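Local coordinates for putative uncharacterized protein (Chaetomium thermophilum, PDB 4XRI) that probably acts as a nuclear import receptor of the importin-beta family, carrying protein cargo into the nucleus and binding a small GTPase, at residues N512-T517 / E532-F537. The protein carries 2 engineered substitutions. Numbering follows the deposited sequence.
Sequences NLLTVT and EVLSVF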
ATOM      1  N   ASN A 512      -3.519 -29.984  16.257  1.00 47.18           N
ATOM      2  CA  ASN A 512      -2.138 -29.603  15.968  1.00 48.62           C
ATOM      3  C   ASN A 512      -1.881 -28.117  16.194  1.00 48.78           C
ATOM      4  O   ASN A 512      -0.864 -27.730  16.773  1.00 44.08           O
ATOM      5  CB  ASN A 512      -1.769 -29.973  14.530  1.00 42.90           C
ATOM      6  CG  ASN A 512      -1.646 -31.472  14.326  1.00 52.86           C
ATOM      7  OD1 ASN A 512      -1.525 -32.232  15.290  1.00 55.61           O
ATOM      8  ND2 ASN A 512      -1.672 -31.903  13.069  1.00 39.05           N
ATOM      9  N   LEU A 513      -2.812 -27.288  15.735  1.00 45.95           N
ATOM     10  CA  LEU A 513      -2.678 -25.843  15.855  1.00 46.88           C
ATOM     11  C   LEU A 513      -2.810 -25.393  17.306  1.00 43.53           C
ATOM     12  O   LEU A 513      -2.141 -24.455  17.733  1.00 45.08           O
ATOM     13  CB  LEU A 513      -3.716 -25.144  14.978  1.00 45.07           C
ATOM     14  CG  LEU A 513      -3.476 -25.334  13.481  1.00 45.24           C
ATOM     15  CD1 LEU A 513      -4.697 -24.927  12.679  1.00 38.63           C
ATOM     16  CD2 LEU A 513      -2.253 -24.537  13.044  1.00 40.64           C
ATOM     17  N   LEU A 514      -3.672 -26.068  18.060  1.00 44.85           N
ATOM     18  CA  LEU A 514      -3.819 -25.787  19.484  1.00 42.28           C
ATOM     19  C   LEU A 514      -2.586 -26.240  20.260  1.00 50.30           C
ATOM     20  O   LEU A 514      -2.238 -25.650  21.286  1.00 48.79           O
ATOM     21  CB  LEU A 514      -5.075 -26.461  20.044  1.00 45.00           C
ATOM     22  CG  LEU A 514      -6.400 -25.733  19.806  1.00 52.67           C
ATOM     23  CD1 LEU A 514      -7.577 -26.571  20.279  1.00 51.07           C
ATOM     24  CD2 LEU A 514      -6.387 -24.381  20.495  1.00 47.06           C
ATOM     25  N   THR A 515      -1.919 -27.277  19.759  1.00 48.96           N
ATOM     26  CA  THR A 515      -0.722 -27.797  20.409  1.00 46.64           C
ATOM     27  C   THR A 515       0.448 -26.834  20.259  1.00 43.13           C
ATOM     28  O   THR A 515       1.138 -26.529  21.228  1.00 45.16           O
ATOM     29  CB  THR A 515      -0.318 -29.169  19.838  1.00 52.32           C
ATOM     30  OG1 THR A 515      -1.401 -30.095  19.995  1.00 46.22           O
ATOM     31  CG2 THR A 515       0.919 -29.705  20.550  1.00 53.86           C
ATOM     32  N   VAL A 516       0.657 -26.345  19.042  1.00 44.92           N
ATOM     33  CA  VAL A 516       1.789 -25.474  18.751  1.00 46.99           C
ATOM     34  C   VAL A 516       1.607 -24.084  19.371  1.00 49.66           C
ATOM     35  O   VAL A 516       2.586 -23.393  19.657  1.00 43.97           O
ATOM     36  CB  VAL A 516       2.018 -25.352  17.220  1.00 53.21           C
ATOM     37  CG1 VAL A 516       0.848 -24.660  16.546  1.00 46.32           C
ATOM     38  CG2 VAL A 516       3.325 -24.630  16.918  1.00 56.28           C
ATOM     39  N   THR A 517       0.360 -23.683  19.600  1.00 50.67           N
ATOM     40  CA  THR A 517       0.084 -22.389  20.224  1.00 48.16           C
ATOM     41  C   THR A 517       0.002 -22.494  21.746  1.00 48.35           C
ATOM     42  O   THR A 517      -0.114 -21.485  22.444  1.00 53.30           O
ATOM     43  CB  THR A 517      -1.234 -21.768  19.706  1.00 46.76           C
ATOM     44  OG1 THR A 517      -2.298 -22.720  19.829  1.00 43.97           O
ATOM     45  CG2 THR A 517      -1.101 -21.345  18.252  1.00 40.20           C
ATOM     46  N   GLU A 532      -3.620 -17.673  13.124  1.00 38.33           N
ATOM     47  CA  GLU A 532      -4.229 -17.216  11.878  1.00 40.15           C
ATOM     48  C   GLU A 532      -4.714 -18.404  11.054  1.00 42.99           C
ATOM     49  O   GLU A 532      -5.798 -18.364  10.474  1.00 45.06           O
ATOM     50  CB  GLU A 532      -3.246 -16.378  11.060  1.00 36.35           C
ATOM     51  CG  GLU A 532      -3.905 -15.617   9.924  1.00 47.23           C
ATOM     52  CD  GLU A 532      -2.904 -14.946   8.999  1.00 59.73           C
ATOM     53  OE1 GLU A 532      -1.688 -15.221   9.114  1.00 62.11           O
ATOM     54  OE2 GLU A 532      -3.338 -14.139   8.150  1.00 59.77           O
ATOM     55  N   VAL A 533      -3.905 -19.458  11.018  1.00 37.68           N
ATOM     56  CA  VAL A 533      -4.265 -20.696  10.335  1.00 36.98           C
ATOM     57  C   VAL A 533      -5.545 -21.273  10.919  1.00 41.38           C
ATOM     58  O   VAL A 533      -6.477 -21.621  10.190  1.00 39.20           O
ATOM     59  CB  VAL A 533      -3.144 -21.751  10.441  1.00 37.70           C
ATOM     60  CG1 VAL A 533      -3.571 -23.037   9.750  1.00 37.74           C
ATOM     61  CG2 VAL A 533      -1.863 -21.220   9.839  1.00 40.18           C
ATOM     62  N   LEU A 534      -5.578 -21.368  12.243  1.00 43.44           N
ATOM     63  CA  LEU A 534      -6.734 -21.884  12.960  1.00 42.35           C
ATOM     64  C   LEU A 534      -7.993 -21.086  12.633  1.00 42.25           C
ATOM     65  O   LEU A 534      -9.071 -21.653  12.451  1.00 42.33           O
ATOM     66  CB  LEU A 534      -6.470 -21.866  14.467  1.00 40.71           C
ATOM     67  CG  LEU A 534      -7.572 -22.433  15.361  1.00 41.13           C
ATOM     68  CD1 LEU A 534      -7.989 -23.812  14.872  1.00 46.06           C
ATOM     69  CD2 LEU A 534      -7.111 -22.489  16.808  1.00 35.46           C
ATOM     70  N   SER A 535      -7.842 -19.769  12.557  1.00 37.90           N
ATOM     71  CA  SER A 535      -8.945 -18.890  12.195  1.00 36.95           C
ATOM     72  C   SER A 535      -9.511 -19.248  10.822  1.00 37.44           C
ATOM     73  O   SER A 535     -10.724 -19.353  10.651  1.00 42.13           O
ATOM     74  CB  SER A 535      -8.492 -17.427  12.212  1.00 38.24           C
ATOM     75  OG  SER A 535      -9.512 -16.580  11.712  1.00 49.27           O
ATOM     76  N   VAL A 536      -8.622 -19.433   9.852  1.00 35.77           N
ATOM     77  CA  VAL A 536      -9.011 -19.705   8.472  1.00 41.09           C
ATOM     78  C   VAL A 536      -9.630 -21.096   8.326  1.00 44.87           C
ATOM     79  O   VAL A 536     -10.559 -21.292   7.539  1.00 46.91           O
ATOM     80  CB  VAL A 536      -7.799 -19.567   7.523  1.00 45.79           C
ATOM     81  CG1 VAL A 536      -8.153 -20.014   6.114  1.00 45.93           C
ATOM     82  CG2 VAL A 536      -7.299 -18.131   7.519  1.00 38.89           C
ATOM     83  N   PHE A 537      -9.120 -22.054   9.094  1.00 38.40           N
ATOM     84  CA  PHE A 537      -9.707 -23.391   9.127  1.00 42.70           C
ATOM     85  C   PHE A 537     -11.149 -23.335   9.624  1.00 47.05           C
ATOM     86  O   PHE A 537     -12.026 -24.017   9.094  1.00 40.74           O
ATOM     87  CB  PHE A 537      -8.880 -24.326  10.014  1.00 41.41           C
ATOM     88  CG  PHE A 537      -7.882 -25.157   9.257  1.00 44.34           C
ATOM     89  CD1 PHE A 537      -6.688 -24.607   8.821  1.00 44.04           C
ATOM     90  CD2 PHE A 537      -8.135 -26.491   8.990  1.00 51.99           C
ATOM     91  CE1 PHE A 537      -5.768 -25.372   8.128  1.00 50.92           C
ATOM     92  CE2 PHE A 537      -7.222 -27.260   8.301  1.00 50.43           C
ATOM     93  CZ  PHE A 537      -6.037 -26.700   7.867  1.00 51.43           C
TER
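Two neighbouring helices of the importin-beta HEAT-repeat solenoid, 503-516 and 524-539, meet here as an antiparallel helical hairpin: where 512-516 passes 532-537, the local axes run at 157° and come within 10.0 Å. Leu513 supplies the central side chain. Its CG lies anti to the carbonyl carbon (chi1 -68°), directed toward helix 524-539, where the two methyls make the contact. Leu513 CD1 reaches 3.7 Å from Val533 CG1 and sits equally near the backbone at Leu534 CA. Leu513 CD2 is 3.9 Å from the same Val533 CG1, so both prongs of the leucine fork bear on that one methyl, the two side chains crossing at about a right angle. The Phe537 ring borders this cluster obliquely, its CD1 4.4 Å from Leu513 CD1. Leu534, with CG anti to the backbone N, extends back toward helix 503-516, and its CD2 meets Leu514 CD2 at 4.2 Å. Phe467 and Leu470 of helix 455-472 also touch Leu513. At Leu513 an alanine would remove CG and both methyls, and would probably loosen the packing against Val533 CG1 and the backbone at Leu534. At the C-terminal end of 512-517, Leu513 O accepts from both Thr517 N and Thr517 OG1, the hydroxyl lying in the carbonyl plane on a lone pair, 2.7 Å from Leu513 O.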